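Local atomic coordinates of capsid polyprotein (Turkey astrovirus 2, PDB entry 3TS3), a protein that forms the projecting spike domain of the astrovirus capsid, whose full-length polyprotein probably self-assembles into an icosahedral T=3 immature shell. Residues N78-T83 / A177-L182; K110-T113 / Q118-Y121; V143-M146 / R152-A155; L156-R159 / K164-L167. All coordinates share one frame; numbering follows the deposited sequence. Where two conformers were deposited one is given.

Interaction 1: residues N78-T83 / A177-L182; sequences NILDVT and AQYQNL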
loop_
_atom_site.group_PDB
_atom_site.type_symbol
_atom_site.label_atom_id
_atom_site.label_comp_id
_atom_site.label_asym_id
_atom_site.label_seq_id
_atom_site.Cartn_x
_atom_site.Cartn_y
_atom_site.Cartn_z
ATOM N N ASN C 78 3.581 8.659 16.290
ATOM C CA ASN C 78 2.880 9.276 15.189
ATOM C C ASN C 78 1.386 9.026 15.220
ATOM O O ASN C 78 0.953 7.901 15.282
ATOM C CB ASN C 78 3.476 8.741 13.888
ATOM C CG ASN C 78 4.977 8.924 13.831
ATOM O OD1 ASN C 78 5.457 9.982 13.486
ATOM N ND2 ASN C 78 5.718 7.890 14.185
ATOM N N ILE C 79 0.617 10.106 15.181
ATOM C CA ILE C 79 -0.827 10.024 15.115
ATOM C C ILE C 79 -1.215 10.556 13.738
ATOM O O ILE C 79 -1.230 11.761 13.515
ATOM C CB ILE C 79 -1.459 10.902 16.210
ATOM C CG1 ILE C 79 -0.879 10.542 17.577
ATOM C CG2 ILE C 79 -2.960 10.745 16.228
ATOM C CD1 ILE C 79 -1.240 11.508 18.683
ATOM N N LEU C 80 -1.547 9.647 12.827
ATOM C CA LEU C 80 -1.862 10.023 11.453
ATOM C C LEU C 80 -3.317 9.729 11.096
ATOM O O LEU C 80 -3.915 8.811 11.623
ATOM C CB LEU C 80 -0.923 9.320 10.470
ATOM C CG LEU C 80 0.570 9.593 10.631
ATOM C CD1 LEU C 80 1.304 9.012 9.433
ATOM C CD2 LEU C 80 0.831 11.079 10.740
ATOM N N ASP C 81 -3.863 10.528 10.190
ATOM C CA ASP C 81 -5.252 10.402 9.771
ATOM C C ASP C 81 -5.300 9.689 8.420
ATOM O O ASP C 81 -4.689 10.133 7.470
ATOM C CB ASP C 81 -5.837 11.814 9.643
ATOM C CG ASP C 81 -7.251 11.829 9.099
ATOM O OD1 ASP C 81 -7.952 10.822 9.196
ATOM O OD2 ASP C 81 -7.649 12.889 8.591
ATOM N N VAL C 82 -5.997 8.559 8.351
ATOM C CA VAL C 82 -6.117 7.826 7.097
ATOM C C VAL C 82 -7.530 7.896 6.520
ATOM O O VAL C 82 -7.864 7.175 5.609
ATOM C CB VAL C 82 -5.646 6.362 7.233
ATOM C CG1 VAL C 82 -4.149 6.319 7.495
ATOM C CG2 VAL C 82 -6.420 5.647 8.333
ATOM N N THR C 83 -8.345 8.793 7.054
ATOM C CA THR C 83 -9.737 8.861 6.641
ATOM C C THR C 83 -9.992 9.194 5.173
ATOM O O THR C 83 -10.822 8.571 4.536
ATOM C CB THR C 83 -10.488 9.917 7.479
ATOM O OG1 THR C 83 -10.189 9.730 8.866
ATOM C CG2 THR C 83 -11.982 9.807 7.268
ATOM N N ALA C 177 9.654 17.168 10.454
ATOM C CA ALA C 177 8.674 18.138 10.913
ATOM C C ALA C 177 7.466 18.165 9.986
ATOM O O ALA C 177 6.359 18.393 10.425
ATOM C CB ALA C 177 9.296 19.520 11.034
ATOM N N GLN C 178 7.711 17.946 8.702
ATOM C CA GLN C 178 6.649 17.897 7.709
ATOM C C GLN C 178 6.409 16.473 7.214
ATOM O O GLN C 178 5.836 16.264 6.156
ATOM C CB GLN C 178 6.926 18.844 6.543
ATOM C CG GLN C 178 6.851 20.319 6.908
ATOM C CD GLN C 178 8.199 21.012 6.885
ATOM O OE1 GLN C 178 9.155 20.573 7.523
ATOM N NE2 GLN C 178 8.277 22.111 6.142
ATOM N N TYR C 179 6.901 15.501 7.969
ATOM C CA TYR C 179 6.735 14.091 7.623
ATOM C C TYR C 179 7.416 13.730 6.308
ATOM O O TYR C 179 7.074 12.755 5.666
ATOM C CB TYR C 179 5.254 13.663 7.674
ATOM C CG TYR C 179 4.886 13.246 9.064
ATOM C CD1 TYR C 179 4.542 14.185 10.014
ATOM C CD2 TYR C 179 4.970 11.927 9.452
ATOM C CE1 TYR C 179 4.253 13.814 11.305
ATOM C CE2 TYR C 179 4.682 11.549 10.738
ATOM C CZ TYR C 179 4.330 12.500 11.659
ATOM O OH TYR C 179 4.052 12.129 12.943
ATOM N N GLN C 180 8.399 14.536 5.936
ATOM C CA GLN C 180 9.161 14.338 4.709
ATOM C C GLN C 180 9.990 13.051 4.667
ATOM O O GLN C 180 10.180 12.470 3.603
ATOM C CB GLN C 180 10.019 15.565 4.393
ATOM C CG GLN C 180 11.146 15.827 5.366
ATOM C CD GLN C 180 10.757 16.737 6.519
ATOM O OE1 GLN C 180 9.597 16.836 6.892
ATOM N NE2 GLN C 180 11.750 17.398 7.091
ATOM N N ASN C 181 10.537 12.655 5.811
ATOM C CA ASN C 181 11.347 11.446 5.932
ATOM C C ASN C 181 10.618 10.114 5.853
ATOM O O ASN C 181 11.206 9.118 5.501
ATOM C CB ASN C 181 12.180 11.446 7.212
ATOM C CG ASN C 181 13.004 12.694 7.374
ATOM O OD1 ASN C 181 13.391 13.326 6.403
ATOM N ND2 ASN C 181 13.295 13.043 8.617
ATOM N N LEU C 182 9.362 10.097 6.264
ATOM C CA LEU C 182 8.678 8.837 6.460
ATOM C C LEU C 182 8.222 8.191 5.158
ATOM O O LEU C 182 7.525 8.797 4.364
ATOM C CB LEU C 182 7.494 9.040 7.412
ATOM C CG LEU C 182 6.704 7.813 7.861
ATOM C CD1 LEU C 182 7.625 6.763 8.424
ATOM C CD2 LEU C 182 5.642 8.200 8.862
#
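Asn78 and Tyr179 have the closest backbones here, yet their CA atoms stand 9.8 Å apart: residues Asn78 and Leu80 of strand 76-81, in the large antiparallel sheet, meet the 177-182 loop through side chains alone. Tyr179 has left-handed helical backbone angles (phi 63°, psi 23°), and from this bend its ring reaches down to the strand. There OH donates to Asn78 OD1 over 2.6 Å, in the carbonyl plane and on a lone pair of the oxygen. Amide and ring planes are turned steeply against each other, 75° apart. The same amide is held at its other end, where Asn78 ND2 donates to Phe169 O, so its flip is settled and OD1 faces the tyrosine. Leu80 completes the seat: its CD2 methyl makes a CH-pi contact over one ring face, 4.2 Å from the centroid. Val206 of the second subunit packs on Tyr179, which places this buried corner of the spike domain beside the dimer interface. Farther along the strand, Asp81 forms an Asx turn, OD1 accepting from Thr83 N at 3.0 Å. At the near end, Leu182 CD2 lies in the plane of the Tyr179 ring at its edge and is 4.5 Å from Leu80 CD1.

Interaction 2: residues K110-T113 / Q118-Y121; sequences KDYT and QKYY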
loop_
_atom_site.group_PDB
_atom_site.type_symbol
_atom_site.label_atom_id
_atom_site.label_comp_id
_atom_site.label_asym_id
_atom_site.label_seq_id
_atom_site.Cartn_x
_atom_site.Cartn_y
_atom_site.Cartn_z
ATOM N N LYS C 110 -17.932 -0.253 14.084
ATOM C CA LYS C 110 -18.466 -0.385 15.430
ATOM C C LYS C 110 -19.080 -1.759 15.677
ATOM O O LYS C 110 -19.856 -1.932 16.602
ATOM C CB LYS C 110 -19.467 0.727 15.741
ATOM C CG LYS C 110 -18.875 2.117 15.666
ATOM C CD LYS C 110 -19.901 3.140 16.091
ATOM C CE LYS C 110 -19.462 4.542 15.760
ATOM N NZ LYS C 110 -20.524 5.530 16.139
ATOM N N ASP C 111 -18.728 -2.730 14.842
ATOM C CA ASP C 111 -19.208 -4.091 15.018
ATOM C C ASP C 111 -18.274 -4.821 15.967
ATOM O O ASP C 111 -17.383 -5.537 15.547
ATOM C CB ASP C 111 -19.268 -4.834 13.687
ATOM C CG ASP C 111 -19.853 -6.210 13.836
ATOM O OD1 ASP C 111 -20.274 -6.528 14.964
ATOM O OD2 ASP C 111 -19.877 -6.966 12.851
ATOM N N TYR C 112 -18.526 -4.631 17.253
ATOM C CA TYR C 112 -17.692 -5.149 18.331
ATOM C C TYR C 112 -17.687 -6.665 18.410
ATOM O O TYR C 112 -16.838 -7.254 19.055
ATOM C CB TYR C 112 -18.042 -4.485 19.659
ATOM C CG TYR C 112 -17.763 -2.996 19.637
ATOM C CD1 TYR C 112 -16.467 -2.518 19.621
ATOM C CD2 TYR C 112 -18.796 -2.074 19.614
ATOM C CE1 TYR C 112 -16.209 -1.174 19.590
ATOM C CE2 TYR C 112 -18.547 -0.730 19.586
ATOM C CZ TYR C 112 -17.253 -0.282 19.571
ATOM O OH TYR C 112 -17.005 1.065 19.540
ATOM N N THR C 113 -18.640 -7.291 17.745
ATOM C CA THR C 113 -18.650 -8.741 17.639
ATOM C C THR C 113 -17.489 -9.277 16.782
ATOM O O THR C 113 -17.063 -10.402 16.960
ATOM C CB THR C 113 -20.018 -9.307 17.230
ATOM O OG1 THR C 113 -20.240 -9.072 15.843
ATOM C CG2 THR C 113 -21.114 -8.649 18.042
ATOM N N GLN C 118 -11.955 -3.995 19.033
ATOM C CA GLN C 118 -12.043 -3.917 20.483
ATOM C C GLN C 118 -12.447 -2.510 20.903
ATOM O O GLN C 118 -12.482 -1.603 20.089
ATOM C CB GLN C 118 -10.726 -4.319 21.151
ATOM C CG GLN C 118 -10.197 -5.676 20.722
ATOM C CD GLN C 118 -11.004 -6.844 21.263
ATOM O OE1 GLN C 118 -11.824 -6.690 22.153
ATOM N NE2 GLN C 118 -10.752 -8.022 20.730
ATOM N N LYS C 119 -12.777 -2.352 22.180
ATOM C CA LYS C 119 -13.205 -1.069 22.697
ATOM C C LYS C 119 -12.046 -0.458 23.440
ATOM O O LYS C 119 -11.522 -1.043 24.365
ATOM C CB LYS C 119 -14.388 -1.241 23.650
ATOM C CG LYS C 119 -15.660 -1.711 22.974
ATOM C CD LYS C 119 -16.778 -1.945 23.967
ATOM C CE LYS C 119 -18.076 -2.282 23.262
ATOM N NZ LYS C 119 -19.240 -2.184 24.173
ATOM N N TYR C 120 -11.658 0.740 23.033
ATOM C CA TYR C 120 -10.505 1.381 23.633
ATOM C C TYR C 120 -10.705 1.594 25.134
ATOM O O TYR C 120 -11.771 1.984 25.578
ATOM C CB TYR C 120 -10.223 2.709 22.932
ATOM C CG TYR C 120 -9.184 3.546 23.625
ATOM C CD1 TYR C 120 -7.864 3.133 23.693
ATOM C CD2 TYR C 120 -9.524 4.744 24.217
ATOM C CE1 TYR C 120 -6.921 3.889 24.322
ATOM C CE2 TYR C 120 -8.584 5.508 24.856
ATOM C CZ TYR C 120 -7.280 5.076 24.904
ATOM O OH TYR C 120 -6.333 5.830 25.538
ATOM N N TYR C 121 -9.671 1.293 25.909
ATOM C CA TYR C 121 -9.715 1.474 27.349
ATOM C C TYR C 121 -8.492 2.263 27.814
ATOM O O TYR C 121 -7.380 1.760 27.795
ATOM C CB TYR C 121 -9.737 0.097 28.011
ATOM C CG TYR C 121 -10.051 0.097 29.494
ATOM C CD1 TYR C 121 -11.305 0.454 29.962
ATOM C CD2 TYR C 121 -9.101 -0.298 30.417
ATOM C CE1 TYR C 121 -11.591 0.438 31.318
ATOM C CE2 TYR C 121 -9.373 -0.319 31.763
ATOM C CZ TYR C 121 -10.613 0.049 32.212
ATOM O OH TYR C 121 -10.872 0.024 33.562
#
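Lys119 reaches across the phenol ring of Tyr112 at about a right angle, bringing strand 117-119 against the loop that leads into it. From CB the chain heads for the ring because CG sits anti to the carbonyl carbon (chi1 -67°), and it stays extended beyond that point. CG is the first atom to land, over one face and 3.5 Å from Tyr112 CE1. CD arches away from the ring, and CE dips back, 3.8 Å from the Tyr112 ring centroid and only 14° off the normal, as a CH-pi contact. NZ goes further out, 4.9 Å from the same centroid but still over the face, close enough for a cation-pi interaction. The opposite face of the ring is backed by Lys110 C, and Gln118 O lies near the ring plane at its edge, 3.8 Å from Tyr112 CE1. Tyr112 OH makes a weak hydrogen bond to Gly140 O. Just before the tyrosine, Asp111 centres an inverse gamma turn, and its OD1 is hydrogen-bonded to Thr113 OG1 at 2.7 Å. With no hydrogen bond between the two segments, their adhesion at the surface rests on methylene packing, to which the ammonium probably adds a modest electrostatic attraction for the ring's pi cloud.

Interaction 3: residues V143-M146 / R152-A155; sequences VISM and RRAA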
loop_
_atom_site.group_PDB
_atom_site.type_symbol
_atom_site.label_atom_id
_atom_site.label_comp_id
_atom_site.label_asym_id
_atom_site.label_seq_id
_atom_site.Cartn_x
_atom_site.Cartn_y
_atom_site.Cartn_z
ATOM N N VAL C 143 -10.850 0.090 18.408
ATOM C CA VAL C 143 -9.416 -0.048 18.242
ATOM C C VAL C 143 -9.092 -1.393 17.601
ATOM O O VAL C 143 -9.723 -2.395 17.902
ATOM C CB VAL C 143 -8.632 0.167 19.559
ATOM C CG1 VAL C 143 -9.033 -0.833 20.621
ATOM C CG2 VAL C 143 -7.140 0.113 19.300
ATOM N N ILE C 144 -8.135 -1.388 16.684
ATOM C CA ILE C 144 -7.747 -2.611 16.001
ATOM C C ILE C 144 -6.240 -2.827 16.058
ATOM O O ILE C 144 -5.476 -1.944 15.725
ATOM C CB ILE C 144 -8.202 -2.602 14.527
ATOM C CG1 ILE C 144 -9.726 -2.496 14.436
ATOM C CG2 ILE C 144 -7.699 -3.842 13.798
ATOM C CD1 ILE C 144 -10.237 -2.182 13.039
ATOM N N SER C 145 -5.833 -4.022 16.464
ATOM C CA SER C 145 -4.429 -4.407 16.487
ATOM C C SER C 145 -3.941 -4.660 15.063
ATOM O O SER C 145 -4.532 -5.437 14.342
ATOM C CB SER C 145 -4.298 -5.678 17.325
ATOM O OG SER C 145 -3.070 -6.329 17.112
ATOM N N MET C 146 -2.855 -4.003 14.671
ATOM C CA MET C 146 -2.279 -3.995 13.366
ATOM C C MET C 146 -0.809 -4.215 13.502
ATOM O O MET C 146 -0.194 -3.970 14.512
ATOM C CB MET C 146 -2.528 -2.666 12.633
ATOM C CG MET C 146 -3.988 -2.197 12.575
ATOM S SD MET C 146 -5.009 -3.180 11.455
ATOM C CE MET C 146 -4.332 -2.758 9.848
ATOM N N ARG C 152 6.079 -4.606 13.203
ATOM C CA ARG C 152 6.068 -3.584 14.239
ATOM C C ARG C 152 4.615 -3.287 14.561
ATOM O O ARG C 152 3.885 -2.752 13.737
ATOM C CB ARG C 152 6.753 -2.320 13.740
ATOM C CG ARG C 152 7.040 -1.307 14.829
ATOM C CD ARG C 152 7.674 -0.058 14.266
ATOM N NE ARG C 152 8.178 0.820 15.317
ATOM C CZ ARG C 152 9.388 0.737 15.853
ATOM N NH1 ARG C 152 10.247 -0.190 15.453
ATOM N NH2 ARG C 152 9.732 1.587 16.803
ATOM N N ARG C 153 4.215 -3.652 15.772
ATOM C CA ARG C 153 2.840 -3.536 16.219
ATOM C C ARG C 153 2.384 -2.085 16.264
ATOM O O ARG C 153 3.143 -1.188 16.611
ATOM C CB ARG C 153 2.671 -4.177 17.600
ATOM C CG ARG C 153 1.224 -4.445 18.030
ATOM C CD ARG C 153 0.906 -5.892 17.811
ATOM N NE ARG C 153 -0.414 -6.343 18.251
ATOM C CZ ARG C 153 -0.611 -7.202 19.242
ATOM N NH1 ARG C 153 0.417 -7.668 19.936
ATOM N NH2 ARG C 153 -1.837 -7.599 19.535
ATOM N N ALA C 154 1.116 -1.895 15.913
ATOM C CA ALA C 154 0.489 -0.585 15.791
ATOM C C ALA C 154 -1.008 -0.690 16.059
ATOM O O ALA C 154 -1.529 -1.769 16.248
ATOM C CB ALA C 154 0.732 -0.008 14.410
ATOM N N ALA C 155 -1.689 0.445 16.086
ATOM C CA ALA C 155 -3.116 0.442 16.319
ATOM C C ALA C 155 -3.853 1.327 15.337
ATOM O O ALA C 155 -3.386 2.395 15.003
ATOM C CB ALA C 155 -3.416 0.892 17.736
#
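Met146, Ala155 and Arg153 bury the largest areas where strands 142-148 and 153-159 pair as an antiparallel beta hairpin near the centre of the domain. Met146 is gripped mainly by its backbone. Its N donates to Ala154 O at 3.0 Å and its O accepts from Ala154 N at 2.8 Å, making the two residues a hydrogen-bonded pair; the same Met146 O also receives a CA-H...O contact from Arg153. Its side chain leaves on the face shared with Ala154, where Phe187 packs against the alanine. Ala155 is on the other face, in a non-hydrogen-bonded pair with Ser145. Its CB rests 4.1 Å from Val143 CG2, its CA makes a CA-H...O contact with Ile144 O, and Phe69 and Ile57 of the small two-stranded sheet pack against it. Arg153 works through its tip. The chain leaves with CG opposite the backbone N (chi1 -165°) and kinks at chi2, which swings the guanidinium back over the neighbouring strand to the serine. Trp190 secures both partners: its carbonyl oxygen hydrogen-bonds Ser145 OG, and it makes a cation-pi contact with the arginine. Ser145 OG thus has three partners, since Arg153 takes it side-on: NE at 2.9 Å and NH2 at 3.0 Å both donate hydrogen bonds to that one oxygen, which lies within about 10° of the guanidinium plane.

Interaction 4: residues L156-R159 / K164-L167; sequences LFYR and KYIL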
loop_
_atom_site.group_PDB
_atom_site.type_symbol
_atom_site.label_atom_id
_atom_site.label_comp_id
_atom_site.label_asym_id
_atom_site.label_seq_id
_atom_site.Cartn_x
_atom_site.Cartn_y
_atom_site.Cartn_z
ATOM N N LEU C 156 -5.023 0.873 14.901
ATOM C CA LEU C 156 -5.905 1.697 14.093
ATOM C C LEU C 156 -7.120 1.997 14.960
ATOM O O LEU C 156 -7.779 1.088 15.448
ATOM C CB LEU C 156 -6.328 0.971 12.816
ATOM C CG LEU C 156 -7.362 1.653 11.910
ATOM C CD1 LEU C 156 -6.833 2.939 11.317
ATOM C CD2 LEU C 156 -7.793 0.702 10.807
ATOM N N PHE C 157 -7.401 3.280 15.150
ATOM C CA PHE C 157 -8.527 3.702 15.958
ATOM C C PHE C 157 -9.571 4.354 15.069
ATOM O O PHE C 157 -9.259 4.871 14.010
ATOM C CB PHE C 157 -8.111 4.780 16.968
ATOM C CG PHE C 157 -7.117 4.340 18.007
ATOM C CD1 PHE C 157 -7.523 3.634 19.123
ATOM C CD2 PHE C 157 -5.792 4.709 17.909
ATOM C CE1 PHE C 157 -6.614 3.261 20.089
ATOM C CE2 PHE C 157 -4.885 4.344 18.871
ATOM C CZ PHE C 157 -5.298 3.617 19.960
ATOM N N TYR C 158 -10.814 4.333 15.526
ATOM C CA TYR C 158 -11.839 5.157 14.927
ATOM C C TYR C 158 -12.225 6.143 16.022
ATOM O O TYR C 158 -12.821 5.757 17.022
ATOM C CB TYR C 158 -13.039 4.332 14.475
ATOM C CG TYR C 158 -14.097 5.141 13.750
ATOM C CD1 TYR C 158 -13.806 5.791 12.574
ATOM C CD2 TYR C 158 -15.380 5.233 14.241
ATOM C CE1 TYR C 158 -14.755 6.528 11.910
ATOM C CE2 TYR C 158 -16.339 5.965 13.583
ATOM C CZ TYR C 158 -16.024 6.611 12.414
ATOM O OH TYR C 158 -16.980 7.345 11.751
ATOM N N ARG C 159 -11.887 7.414 15.823
ATOM C CA ARG C 159 -12.231 8.438 16.803
ATOM C C ARG C 159 -13.624 8.921 16.444
ATOM O O ARG C 159 -13.807 9.746 15.566
ATOM C CB ARG C 159 -11.229 9.592 16.770
ATOM C CG ARG C 159 -11.444 10.634 17.869
ATOM C CD ARG C 159 -10.662 11.925 17.636
ATOM N NE ARG C 159 -9.219 11.758 17.748
ATOM C CZ ARG C 159 -8.337 12.189 16.855
ATOM N NH1 ARG C 159 -8.737 12.813 15.757
ATOM N NH2 ARG C 159 -7.048 11.985 17.065
ATOM N N LYS C 164 -12.945 10.121 12.457
ATOM C CA LYS C 164 -11.642 9.968 11.828
ATOM C C LYS C 164 -10.994 8.632 12.161
ATOM O O LYS C 164 -11.036 8.179 13.292
ATOM C CB LYS C 164 -10.692 11.095 12.249
ATOM C CG LYS C 164 -10.927 12.429 11.562
ATOM C CD LYS C 164 -9.746 13.342 11.827
ATOM C CE LYS C 164 -9.964 14.718 11.256
ATOM N NZ LYS C 164 -8.828 15.609 11.582
ATOM N N TYR C 165 -10.387 8.018 11.157
ATOM C CA TYR C 165 -9.635 6.792 11.363
ATOM C C TYR C 165 -8.204 7.220 11.635
ATOM O O TYR C 165 -7.575 7.873 10.818
ATOM C CB TYR C 165 -9.676 5.914 10.115
ATOM C CG TYR C 165 -11.018 5.287 9.820
ATOM C CD1 TYR C 165 -11.986 5.968 9.106
ATOM C CD2 TYR C 165 -11.297 4.006 10.239
ATOM C CE1 TYR C 165 -13.198 5.386 8.836
ATOM C CE2 TYR C 165 -12.492 3.427 9.980
ATOM C CZ TYR C 165 -13.440 4.119 9.267
ATOM O OH TYR C 165 -14.633 3.526 9.010
ATOM N N ILE C 166 -7.711 6.860 12.809
ATOM C CA ILE C 166 -6.406 7.296 13.240
ATOM C C ILE C 166 -5.438 6.134 13.289
ATOM O O ILE C 166 -5.658 5.178 14.002
ATOM C CB ILE C 166 -6.494 7.903 14.649
ATOM C CG1 ILE C 166 -7.488 9.064 14.656
ATOM C CG2 ILE C 166 -5.127 8.334 15.137
ATOM C CD1 ILE C 166 -7.078 10.209 13.763
ATOM N N LEU C 167 -4.355 6.238 12.536
ATOM C CA LEU C 167 -3.352 5.191 12.540
ATOM C C LEU C 167 -2.233 5.624 13.480
ATOM O O LEU C 167 -1.621 6.652 13.279
ATOM C CB LEU C 167 -2.818 4.984 11.124
ATOM C CG LEU C 167 -1.708 3.945 10.962
ATOM C CD1 LEU C 167 -2.181 2.550 11.316
ATOM C CD2 LEU C 167 -1.152 3.996 9.557
#
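Tyr158 turns the edge of its ring to the face of Tyr165 in a tilted edge-to-face pair, planes 50° apart and centroids 4.7 Å apart, on one side of the beta hairpin made by strands 153-159 and 164-171. Tyr158 CD1 stands over the centre of the Tyr165 ring, 3.6 Å above its plane, while Met102 and Leu105 of helix 102-105 also pack on Tyr165. On the other side of the sheet the flat group is the Arg159 guanidinium, with Ile166 CG1 over one face, offset toward the rim. A bend at chi3 (-68°) turns the arginine's tip over the isoleucine. Two of its nitrogens have partners outside the hairpin strands: NH1 forms a salt bridge with Asp162 OD2 and NH2 donates to Leu135 O. Lys164 runs beside it in the same direction, its NZ 5.0 Å from Arg159 NH1, and the aspartate probably softens the repulsion between these like charges. Phe157 packs its CB 4.2 Å from Ile166 CB. Between the two faces runs the backbone ladder. Phe157 N reaches Ile166 O at 2.8 Å in a nearly straight bond (176°), Arg159 N meets Lys164 O equally closely, and toward the turn Lys164 N stretches to Arg159 O at 3.2 Å.

Interactions 3 and 4 are the buried heart of the set: successive hairpins sharing strand 153-159, held by backbone ladders. Interaction 3 adds an arginine-serine grip and small alanines, interaction 4 an aromatic pair and a guanidinium over an isoleucine. Interaction 1 is also buried but lies farther out, where a loop reaches the sheet through a phenol, an amide and leucines; its strand 76-81 pairs directly with strand 164-171 of interaction 4, through Leu80 O and Leu167 N. Interaction 2 is the surface contact, across the chain's centre from interaction 1, and relies on a lysine's methylenes and ammonium over a pi face. It joins the same sheet through Gln118 O and Val143 N, and Tyr120 packs on Phe157 of interaction 4.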